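Local atomic coordinates of putative uncharacterized protein (PDB entry 4XRI), a protein that probably carries protein cargo into the nucleus as an importin-beta transport receptor and probably binds a small GTPase. Residues Q191-E196 and A205-L210; R146-G151 and A158-I163; A810-S815 and T841-E846. The protein carries 2 engineered substitutions. All blocks are in the same frame, centred on the assembly; numbering follows the deposited sequence.

Overall arrangement
All three contacts pack helix on helix in a helical HEAT-repeat chain without strands, and all are mainly buried. Contacts 1 and 2 are close neighbours, with centres 11 Å apart. They share no helix but touch: Ala209 CB lies 3.3 Å from Leu160 O, and Ala206 CB lies 3.7 Å from Leu160 CD1. Contact 3 lies far off, its centre 56 Å from that of contact 1 and 59 Å from that of contact 2. The chemistry differs. Contact 1 sets an alanine methyl on a peptide, with an alanine and an isoleucine beside it. Contact 2 adds a weak polar bond at its partly exposed Asn147. Contact 3 relies on methionine methyls, with the exposed Glu846 at its border.

Contact 1 of 3, residues Q191-E196 and A205-L210; sequences QGARKE and AAITAL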
loop_
_atom_site.group_PDB
_atom_site.type_symbol
_atom_site.label_atom_id
_atom_site.label_comp_id
_atom_site.label_asym_id
_atom_site.label_seq_id
_atom_site.Cartn_x
_atom_site.Cartn_y
_atom_site.Cartn_z
ATOM N N GLN A 191 9.232 37.240 6.080
ATOM C CA GLN A 191 9.954 38.432 5.650
ATOM C C GLN A 191 11.098 38.071 4.715
ATOM O O GLN A 191 11.449 38.838 3.821
ATOM C CB GLN A 191 10.489 39.210 6.851
ATOM C CG GLN A 191 9.418 39.976 7.609
ATOM C CD GLN A 191 9.983 40.847 8.714
ATOM O OE1 GLN A 191 11.164 40.759 9.054
ATOM N NE2 GLN A 191 9.137 41.700 9.283
ATOM N N GLY A 192 11.675 36.893 4.916
ATOM C CA GLY A 192 12.749 36.434 4.060
ATOM C C GLY A 192 12.243 36.056 2.682
ATOM O O GLY A 192 12.987 36.096 1.708
ATOM N N ALA A 193 10.969 35.683 2.605
ATOM C CA ALA A 193 10.385 35.164 1.370
ATOM C C ALA A 193 9.783 36.262 0.497
ATOM O O ALA A 193 9.507 36.044 -0.683
ATOM C CB ALA A 193 9.325 34.121 1.695
ATOM N N ARG A 194 9.583 37.440 1.079
ATOM C CA ARG A 194 8.928 38.540 0.376
ATOM C C ARG A 194 9.761 39.081 -0.776
ATOM O O ARG A 194 10.982 38.934 -0.798
ATOM C CB ARG A 194 8.596 39.670 1.351
ATOM C CG ARG A 194 7.249 39.505 2.019
ATOM C CD ARG A 194 7.023 40.549 3.091
ATOM N NE ARG A 194 5.722 40.382 3.730
ATOM C CZ ARG A 194 5.369 40.960 4.871
ATOM N NH1 ARG A 194 6.225 41.746 5.510
ATOM N NH2 ARG A 194 4.163 40.747 5.376
ATOM N N LYS A 195 9.087 39.710 -1.733
ATOM C CA LYS A 195 9.758 40.259 -2.907
ATOM C C LYS A 195 10.609 41.465 -2.532
ATOM O O LYS A 195 11.492 41.872 -3.284
ATOM C CB LYS A 195 8.741 40.640 -3.986
ATOM C CG LYS A 195 7.820 41.794 -3.627
ATOM C CD LYS A 195 6.903 42.125 -4.799
ATOM C CE LYS A 195 5.926 43.240 -4.464
ATOM N NZ LYS A 195 5.032 42.878 -3.331
ATOM N N GLU A 196 10.344 42.028 -1.357
ATOM C CA GLU A 196 11.149 43.127 -0.839
ATOM C C GLU A 196 12.547 42.639 -0.470
ATOM O O GLU A 196 13.472 43.435 -0.318
ATOM C CB GLU A 196 10.473 43.775 0.371
ATOM C CG GLU A 196 9.268 44.638 0.028
ATOM C CD GLU A 196 8.038 43.821 -0.324
ATOM O OE1 GLU A 196 7.986 42.630 0.049
ATOM O OE2 GLU A 196 7.125 44.371 -0.975
ATOM N N ALA A 205 15.216 29.977 -0.038
ATOM C CA ALA A 205 15.467 29.306 1.229
ATOM C C ALA A 205 14.332 29.582 2.209
ATOM O O ALA A 205 13.917 28.702 2.963
ATOM C CB ALA A 205 16.795 29.755 1.814
ATOM N N ALA A 206 13.827 30.811 2.179
ATOM C CA ALA A 206 12.778 31.236 3.097
ATOM C C ALA A 206 11.435 30.590 2.776
ATOM O O ALA A 206 10.730 30.138 3.677
ATOM C CB ALA A 206 12.649 32.747 3.074
ATOM N N ILE A 207 11.079 30.552 1.496
ATOM C CA ILE A 207 9.799 29.979 1.096
ATOM C C ILE A 207 9.811 28.466 1.315
ATOM O O ILE A 207 8.789 27.867 1.646
ATOM C CB ILE A 207 9.455 30.311 -0.383
ATOM C CG1 ILE A 207 7.983 30.009 -0.675
ATOM C CG2 ILE A 207 10.373 29.586 -1.356
ATOM C CD1 ILE A 207 7.019 30.944 0.007
ATOM N N THR A 208 10.983 27.858 1.157
ATOM C CA THR A 208 11.153 26.432 1.400
ATOM C C THR A 208 10.998 26.139 2.885
ATOM O O THR A 208 10.354 25.166 3.279
ATOM C CB THR A 208 12.530 25.933 0.923
ATOM O OG1 THR A 208 12.712 26.277 -0.454
ATOM C CG2 THR A 208 12.640 24.422 1.091
ATOM N N ALA A 209 11.598 26.998 3.703
ATOM C CA ALA A 209 11.537 26.858 5.151
ATOM C C ALA A 209 10.107 27.033 5.649
ATOM O O ALA A 209 9.676 26.344 6.576
ATOM C CB ALA A 209 12.461 27.862 5.819
ATOM N N LEU A 210 9.377 27.956 5.030
ATOM C CA LEU A 210 7.972 28.165 5.359
ATOM C C LEU A 210 7.166 26.902 5.078
ATOM O O LEU A 210 6.333 26.494 5.885
ATOM C CB LEU A 210 7.401 29.350 4.575
ATOM C CG LEU A 210 5.895 29.590 4.721
ATOM C CD1 LEU A 210 5.514 29.759 6.182
ATOM C CD2 LEU A 210 5.468 30.805 3.904
#
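The peptide group between Gly192 and Ala193 is the flat surface of this contact, and the methyl of Ala206 sits on one of its faces. Ala206 CB stands almost directly above Gly192 C, at 3.4 Å, and is equally close to Ala193 N. No flat side chain meets another across the contact. Beside the peptide, the two alanine methyls touch, with 3.9 Å between Ala193 CB and Ala206 CB. Ala193 CB also meets Ile207, the residue after Ala206, 4.3 Å from Ile207 CD1. Ile207 has CG1 opposite its backbone N (chi1 -166°), and the bend at chi2 (70°) sets CD1 within reach of that methyl. Space at Gly192 is small. A beta carbon there would lie only 3.1 Å from Ala206 CB. The contact joins helix 182-193 to helix 200-212, consecutive helices of the HEAT-repeat solenoid. Val233 of helix 224-238 also packs on Ala193, and Arg203 NE bonds to Ala193 O. No hydrogen bond links the two segments. The join therefore rests on small apolar groups, which allow the backbones to come close: Ala193 CA and Ala206 CA are 4.9 Å apart.

Contact 2 of 3, residues R146-G151 and A158-I163; sequences RNASEG and ASLTAI. Engineered in segment 146-151: Ala148 (natural residue Val).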
loop_
_atom_site.group_PDB
_atom_site.type_symbol
_atom_site.label_atom_id
_atom_site.label_comp_id
_atom_site.label_asym_id
_atom_site.label_seq_id
_atom_site.Cartn_x
_atom_site.Cartn_y
_atom_site.Cartn_z
ATOM N N ARG A 146 17.935 35.528 14.353
ATOM C CA ARG A 146 18.774 36.705 14.155
ATOM C C ARG A 146 19.566 36.572 12.857
ATOM O O ARG A 146 19.612 37.498 12.047
ATOM C CB ARG A 146 19.716 36.899 15.347
ATOM C CG ARG A 146 20.438 38.233 15.370
ATOM C CD ARG A 146 21.312 38.346 16.609
ATOM N NE ARG A 146 22.247 39.465 16.534
ATOM C CZ ARG A 146 22.070 40.638 17.137
ATOM N NH1 ARG A 146 22.980 41.593 17.011
ATOM N NH2 ARG A 146 20.987 40.854 17.871
ATOM N N ASN A 147 20.181 35.408 12.663
ATOM C CA ASN A 147 20.907 35.114 11.431
ATOM C C ASN A 147 20.019 35.248 10.198
ATOM O O ASN A 147 20.430 35.808 9.183
ATOM C CB ASN A 147 21.498 33.703 11.470
ATOM C CG ASN A 147 22.603 33.553 12.493
ATOM O OD1 ASN A 147 23.043 34.529 13.098
ATOM N ND2 ASN A 147 23.069 32.323 12.679
ATOM N N ALA A 148 18.799 34.727 10.300
ATOM C CA ALA A 148 17.856 34.719 9.185
ATOM C C ALA A 148 17.452 36.128 8.773
ATOM O O ALA A 148 17.060 36.363 7.631
ATOM C CB ALA A 148 16.622 33.903 9.548
ATOM N N SER A 149 17.562 37.063 9.709
ATOM C CA SER A 149 17.148 38.438 9.472
ATOM C C SER A 149 18.323 39.372 9.197
ATOM O O SER A 149 18.171 40.374 8.498
ATOM C CB SER A 149 16.352 38.956 10.673
ATOM O OG SER A 149 16.113 40.348 10.570
ATOM N N GLU A 150 19.492 39.052 9.744
ATOM C CA GLU A 150 20.613 39.988 9.702
ATOM C C GLU A 150 21.850 39.478 8.974
ATOM O O GLU A 150 22.743 40.253 8.648
ATOM C CB GLU A 150 21.013 40.378 11.121
ATOM C CG GLU A 150 19.935 41.089 11.893
ATOM C CD GLU A 150 20.309 41.267 13.344
ATOM O OE1 GLU A 150 21.523 41.325 13.637
ATOM O OE2 GLU A 150 19.395 41.334 14.191
ATOM N N GLY A 151 21.910 38.177 8.729
ATOM C CA GLY A 151 23.123 37.572 8.211
ATOM C C GLY A 151 23.482 37.969 6.789
ATOM O O GLY A 151 22.701 38.615 6.086
ATOM N N ALA A 158 21.214 29.338 5.081
ATOM C CA ALA A 158 21.468 28.150 5.887
ATOM C C ALA A 158 20.700 28.169 7.203
ATOM O O ALA A 158 20.266 27.126 7.691
ATOM C CB ALA A 158 22.963 28.008 6.150
ATOM N N SER A 159 20.536 29.355 7.777
ATOM C CA SER A 159 19.820 29.490 9.040
ATOM C C SER A 159 18.324 29.303 8.830
ATOM O O SER A 159 17.640 28.720 9.669
ATOM C CB SER A 159 20.100 30.846 9.684
ATOM O OG SER A 159 21.486 30.995 9.931
ATOM N N LEU A 160 17.824 29.806 7.706
ATOM C CA LEU A 160 16.442 29.560 7.314
ATOM C C LEU A 160 16.220 28.067 7.128
ATOM O O LEU A 160 15.209 27.516 7.559
ATOM C CB LEU A 160 16.103 30.317 6.028
ATOM C CG LEU A 160 15.878 31.820 6.183
ATOM C CD1 LEU A 160 15.881 32.500 4.825
ATOM C CD2 LEU A 160 14.568 32.076 6.913
ATOM N N THR A 161 17.191 27.423 6.490
ATOM C CA THR A 161 17.151 25.989 6.245
ATOM C C THR A 161 17.158 25.199 7.553
ATOM O O THR A 161 16.444 24.204 7.696
ATOM C CB THR A 161 18.343 25.554 5.369
ATOM O OG1 THR A 161 18.260 26.201 4.092
ATOM C CG2 THR A 161 18.338 24.056 5.160
ATOM N N ALA A 162 17.962 25.657 8.508
ATOM C CA ALA A 162 18.053 25.011 9.814
ATOM C C ALA A 162 16.751 25.168 10.590
ATOM O O ALA A 162 16.277 24.226 11.227
ATOM C CB ALA A 162 19.220 25.582 10.612
ATOM N N ILE A 163 16.178 26.366 10.525
ATOM C CA ILE A 163 14.890 26.650 11.145
ATOM C C ILE A 163 13.805 25.722 10.601
ATOM O O ILE A 163 12.999 25.175 11.357
ATOM C CB ILE A 163 14.479 28.121 10.923
ATOM C CG1 ILE A 163 15.319 29.047 11.810
ATOM C CG2 ILE A 163 13.000 28.318 11.207
ATOM C CD1 ILE A 163 15.122 30.520 11.508
#
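Asn147 and Ser159 make the polar part of this contact. Asn147 ND2 gives Ser159 OG a weak hydrogen bond of 3.4 Å, bent to 142° at the hydrogen. Ser159 OG also bonds to Gln155 O, one turn back in its own helix. Its first torsion (chi1 -60°) keeps OG beside the backbone N, where it can serve both partners. The van der Waals part begins at the same pair. Asn147 CB lies 3.1 Å from Ser159 OG, a close approach. The apolar part centres on Ala148, an engineered residue where the natural sequence has valine. Its methyl touches one branch of Leu160, with Ala148 CB 3.8 Å from Leu160 CD2. Ala148 CB also reaches the end of Ile163, 4.2 Å from Ile163 CD1. Ile185 and Val189 of helix 182-193 pack on Ile163 and Leu160 respectively, so these two side chains also meet that helix. The segments of helices 140-150 and 153-168 in contact run roughly antiparallel, at 142°, and their axes come within 8.4 Å, as in consecutive helices of a HEAT-repeat protein. The buried alanine methyl carries the apolar packing, and the weak, bent bond from the asparagine amide to the serine hydroxyl probably adds little.

Contact 3 of 3, residues A810-S815 and T841-E846; sequences ALMRAS and TAMIRE
Met843 and Met812 meet through their terminal methyls and carry most of this contact, with Ser815 next to them. It joins helix 809-825 to helix 838-849 in a HEAT-repeat solenoid, within the range of the importin beta-1-like repeats. The short helix segments cross at 125°, and their axes stay 10.7 Å apart at closest. Long side chains therefore have to span the distance.

Met843 spans much of it. Its CG is opposite the backbone N (chi1 -171°), and the chain beyond is extended, so CE is delivered to the far helix. There Met843 CE lies 3.7 Å from Ser815 CB and 3.9 Å from Met812 CE. Met812 approaches differently. Its chain is bent at chi2 and chi3, and the two methionines cross obliquely. Met812 CE also rests 4.1 Å from Met843 CG, so it touches both the terminal methyl and the CG methylene of its partner.

At the border, Glu846 comes near Met812 CE only loosely. Its OE1 forms a salt bridge with Arg807. Ile801 of helix 791-802 also packs on Met812 and Ser815, and Met816 of helix 809-825 packs on Met843.

Ser815 presents its CB to the Met843 methyl and turns its hydroxyl back to its own helix. A leucine in its place would probably crowd the Met843 methyl and would leave Leu811 O without its hydroxyl donor. That carbonyl takes two bonds, from Ser815 N and Ser815 OG, which come from opposite faces of its plane. The hydroxyl bond, from Ser815 OG to Leu811 O, is 2.7 Å long, and its donor is tilted 32° from the carbonyl plane.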
loop_
_atom_site.group_PDB
_atom_site.type_symbol
_atom_site.label_atom_id
_atom_site.label_comp_id
_atom_site.label_asym_id
_atom_site.label_seq_id
_atom_site.Cartn_x
_atom_site.Cartn_y
_atom_site.Cartn_z
ATOM N N ALA A 810 -16.216 -9.631 9.909
ATOM C CA ALA A 810 -15.848 -11.008 10.216
ATOM C C ALA A 810 -15.811 -11.263 11.720
ATOM O O ALA A 810 -16.221 -12.324 12.189
ATOM C CB ALA A 810 -14.500 -11.342 9.594
ATOM N N LEU A 811 -15.323 -10.281 12.470
ATOM C CA LEU A 811 -15.215 -10.411 13.918
ATOM C C LEU A 811 -16.593 -10.468 14.568
ATOM O O LEU A 811 -16.833 -11.271 15.472
ATOM C CB LEU A 811 -14.405 -9.253 14.502
ATOM C CG LEU A 811 -14.267 -9.223 16.026
ATOM C CD1 LEU A 811 -13.699 -10.536 16.542
ATOM C CD2 LEU A 811 -13.398 -8.050 16.463
ATOM N N MET A 812 -17.502 -9.621 14.095
ATOM C CA MET A 812 -18.858 -9.593 14.629
ATOM C C MET A 812 -19.616 -10.853 14.229
ATOM O O MET A 812 -20.394 -11.391 15.014
ATOM C CB MET A 812 -19.603 -8.345 14.152
ATOM C CG MET A 812 -18.913 -7.040 14.524
ATOM S SD MET A 812 -18.368 -6.979 16.245
ATOM C CE MET A 812 -19.937 -6.969 17.110
ATOM N N ARG A 813 -19.382 -11.321 13.008
ATOM C CA ARG A 813 -19.993 -12.561 12.542
ATOM C C ARG A 813 -19.543 -13.738 13.403
ATOM O O ARG A 813 -20.367 -14.506 13.904
ATOM C CB ARG A 813 -19.649 -12.817 11.072
ATOM C CG ARG A 813 -20.260 -14.095 10.513
ATOM C CD ARG A 813 -20.180 -14.153 8.995
ATOM N NE ARG A 813 -18.804 -14.213 8.508
ATOM C CZ ARG A 813 -18.160 -13.194 7.948
ATOM N NH1 ARG A 813 -18.765 -12.023 7.798
ATOM N NH2 ARG A 813 -16.910 -13.347 7.533
ATOM N N ALA A 814 -18.230 -13.862 13.577
ATOM C CA ALA A 814 -17.647 -14.922 14.395
ATOM C C ALA A 814 -18.159 -14.872 15.831
ATOM O O ALA A 814 -18.369 -15.908 16.465
ATOM C CB ALA A 814 -16.131 -14.827 14.378
ATOM N N SER A 815 -18.359 -13.657 16.334
ATOM C CA SER A 815 -18.866 -13.454 17.687
ATOM C C SER A 815 -20.296 -13.963 17.815
ATOM O O SER A 815 -20.631 -14.663 18.773
ATOM C CB SER A 815 -18.800 -11.975 18.069
ATOM O OG SER A 815 -17.466 -11.503 18.035
ATOM N N THR A 841 -27.663 -8.556 24.132
ATOM C CA THR A 841 -28.784 -8.203 23.269
ATOM C C THR A 841 -28.425 -7.042 22.352
ATOM O O THR A 841 -28.704 -7.073 21.155
ATOM C CB THR A 841 -30.028 -7.823 24.096
ATOM O OG1 THR A 841 -30.362 -8.896 24.984
ATOM C CG2 THR A 841 -31.209 -7.531 23.184
ATOM N N ALA A 842 -27.790 -6.027 22.927
ATOM C CA ALA A 842 -27.352 -4.860 22.170
ATOM C C ALA A 842 -26.345 -5.243 21.092
ATOM O O ALA A 842 -26.411 -4.749 19.965
ATOM C CB ALA A 842 -26.754 -3.817 23.106
ATOM N N MET A 843 -25.419 -6.129 21.446
ATOM C CA MET A 843 -24.394 -6.594 20.518
ATOM C C MET A 843 -25.009 -7.283 19.307
ATOM O O MET A 843 -24.648 -6.998 18.167
ATOM C CB MET A 843 -23.431 -7.548 21.229
ATOM C CG MET A 843 -22.198 -7.925 20.429
ATOM S SD MET A 843 -21.211 -9.164 21.287
ATOM C CE MET A 843 -19.731 -9.180 20.278
ATOM N N ILE A 844 -25.941 -8.193 19.568
ATOM C CA ILE A 844 -26.610 -8.941 18.511
ATOM C C ILE A 844 -27.491 -8.038 17.664
ATOM O O ILE A 844 -27.451 -8.094 16.432
ATOM C CB ILE A 844 -27.471 -10.070 19.090
ATOM C CG1 ILE A 844 -26.605 -10.999 19.934
ATOM C CG2 ILE A 844 -28.170 -10.838 17.976
ATOM C CD1 ILE A 844 -27.390 -12.086 20.599
ATOM N N ARG A 845 -28.284 -7.207 18.331
ATOM C CA ARG A 845 -29.187 -6.296 17.640
ATOM C C ARG A 845 -28.424 -5.348 16.720
ATOM O O ARG A 845 -28.852 -5.089 15.597
ATOM C CB ARG A 845 -30.015 -5.493 18.640
ATOM C CG ARG A 845 -31.015 -4.561 17.982
ATOM C CD ARG A 845 -31.470 -3.469 18.927
ATOM N NE ARG A 845 -31.999 -2.321 18.198
ATOM C CZ ARG A 845 -31.244 -1.378 17.644
ATOM N NH1 ARG A 845 -31.809 -0.366 16.997
ATOM N NH2 ARG A 845 -29.922 -1.448 17.732
ATOM N N GLU A 846 -27.290 -4.842 17.196
ATOM C CA GLU A 846 -26.445 -3.970 16.385
ATOM C C GLU A 846 -25.937 -4.704 15.153
ATOM O O GLU A 846 -25.853 -4.136 14.064
ATOM C CB GLU A 846 -25.259 -3.444 17.197
ATOM C CG GLU A 846 -24.323 -2.551 16.395
ATOM C CD GLU A 846 -22.971 -2.377 17.054
ATOM O OE1 GLU A 846 -22.360 -3.398 17.437
ATOM O OE2 GLU A 846 -22.519 -1.221 17.188
#